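Local coordinates for protein delta-aminolevulinic acid dehydratase (Toxoplasma gondii ME49, PDB 3OBK) that catalyses the condensation of two molecules of 5-aminolevulinic acid into porphobilinogen, an early step of tetrapyrrole biosynthesis, and is built here as an octamer, at residues Gly80-Tyr85 with Tyr333-Ala338. Residues are numbered along the deposited sequence; the frame is centred on the assembly and turned at random.
Sequences GEARSY and YAKEAA
Ala82 and Lys335 bring the two backbones within 5.2 Å, CA to CA, and three residues further along each chain Tyr85 and Ala338 stand 5.5 Å apart by the same measure, the close pairs advancing in the same order. Residues 80-84 belong to helix 72-84, whereas 333-338 open helix 334-346, with Tyr333 as its N-cap. Tyr85 CB points toward the other segment and makes an apolar contact with Ala338 CB at 3.7 Å. These are two outer helices of the TIM barrel: strand 46-53 pairs in parallel with both 89-95 and 328-331, the strands next to the helices in sequence, and its Tyr48 touches both Ala82 and Lys335. Lys335 starts out with CG anti to its backbone N (chi1 -178°), 4.2 Å from Ala82 CA. Its side chain crosses the extended Glu81 at about a right angle, CD 3.7 Å from Glu81 CD, and a bend at chi3 (85°) then turns CE. Lys335 NZ donates to Glu81 OE1 at 3.2 Å in a salt bridge, approaching from above the carboxylate plane, 57° out of it. Glu78, one turn earlier, takes the same ammonium in a stronger salt bridge. Glu81 OE2 lies in plane at the edge of the Tyr85 ring, while Ser84 OG lies over one face.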
# COMPACT_ATOMS: atom_id res chain seq x y z
N GLY A 80 36.53 -12.96 26.96
CA GLY A 80 37.02 -11.85 27.75
C GLY A 80 37.60 -10.68 26.97
O GLY A 80 37.36 -9.54 27.32
N GLU A 81 38.41 -10.97 25.94
CA GLU A 81 38.98 -9.91 25.11
C GLU A 81 37.87 -9.19 24.29
O GLU A 81 37.86 -7.96 24.17
CB GLU A 81 40.05 -10.47 24.16
CG GLU A 81 40.75 -9.37 23.36
CD GLU A 81 41.66 -9.87 22.24
OE1 GLU A 81 41.88 -11.07 22.13
OE2 GLU A 81 42.18 -9.02 21.47
N ALA A 82 36.95 -9.98 23.75
CA ALA A 82 35.83 -9.46 23.01
C ALA A 82 34.91 -8.65 23.93
O ALA A 82 34.50 -7.54 23.57
CB ALA A 82 35.08 -10.58 22.31
N ARG A 83 34.65 -9.13 25.14
CA ARG A 83 33.86 -8.31 26.07
C ARG A 83 34.44 -6.91 26.28
O ARG A 83 33.72 -5.91 26.28
CB ARG A 83 33.71 -9.00 27.42
CG ARG A 83 32.64 -10.08 27.41
CD ARG A 83 32.79 -11.01 28.60
NE ARG A 83 32.57 -10.34 29.90
CZ ARG A 83 31.38 -10.07 30.43
NH1 ARG A 83 30.25 -10.36 29.77
NH2 ARG A 83 31.30 -9.51 31.63
N SER A 84 35.77 -6.86 26.41
CA SER A 84 36.49 -5.63 26.74
C SER A 84 36.36 -4.59 25.64
O SER A 84 36.59 -3.43 25.89
CB SER A 84 37.97 -5.91 27.00
OG SER A 84 38.71 -6.16 25.80
N TYR A 85 36.05 -5.01 24.42
CA TYR A 85 35.88 -4.08 23.32
C TYR A 85 34.42 -3.71 23.09
O TYR A 85 34.14 -2.96 22.20
CB TYR A 85 36.53 -4.66 22.05
CG TYR A 85 38.05 -4.75 22.15
CD1 TYR A 85 38.79 -3.64 22.48
CD2 TYR A 85 38.74 -5.95 21.90
CE1 TYR A 85 40.17 -3.68 22.57
CE2 TYR A 85 40.16 -6.01 22.01
CZ TYR A 85 40.86 -4.85 22.35
OH TYR A 85 42.25 -4.77 22.49
N TYR A 333 34.37 -11.30 12.22
CA TYR A 333 35.11 -10.04 12.42
C TYR A 333 34.62 -9.18 13.61
O TYR A 333 35.04 -8.05 13.77
CB TYR A 333 35.03 -9.16 11.16
CG TYR A 333 36.09 -9.46 10.14
CD1 TYR A 333 37.42 -9.13 10.36
CD2 TYR A 333 35.76 -10.03 8.94
CE1 TYR A 333 38.39 -9.39 9.39
CE2 TYR A 333 36.73 -10.31 7.97
CZ TYR A 333 38.02 -9.98 8.19
OH TYR A 333 38.94 -10.27 7.20
N ALA A 334 33.75 -9.72 14.46
CA ALA A 334 33.11 -8.91 15.49
C ALA A 334 34.14 -8.32 16.42
O ALA A 334 34.16 -7.12 16.64
CB ALA A 334 32.12 -9.71 16.26
N LYS A 335 35.02 -9.17 16.94
CA LYS A 335 36.04 -8.67 17.85
C LYS A 335 36.92 -7.64 17.15
O LYS A 335 37.26 -6.59 17.70
CB LYS A 335 36.90 -9.80 18.40
CG LYS A 335 37.96 -9.32 19.40
CD LYS A 335 38.88 -10.43 19.87
CE LYS A 335 40.08 -10.69 18.92
NZ LYS A 335 40.85 -11.95 19.23
N GLU A 336 37.28 -7.94 15.92
CA GLU A 336 38.22 -7.08 15.26
C GLU A 336 37.59 -5.73 14.97
O GLU A 336 38.24 -4.70 15.10
CB GLU A 336 38.72 -7.71 13.99
CG GLU A 336 40.07 -7.17 13.57
CD GLU A 336 41.18 -8.04 14.09
OE1 GLU A 336 41.34 -9.14 13.53
OE2 GLU A 336 41.86 -7.61 15.03
N ALA A 337 36.31 -5.73 14.61
CA ALA A 337 35.62 -4.47 14.32
C ALA A 337 35.53 -3.59 15.58
O ALA A 337 35.81 -2.36 15.56
CB ALA A 337 34.23 -4.71 13.71
N ALA A 338 35.13 -4.23 16.68
CA ALA A 338 34.95 -3.51 17.93
C ALA A 338 36.30 -2.91 18.34
O ALA A 338 36.38 -1.76 18.81
CB ALA A 338 34.37 -4.42 19.02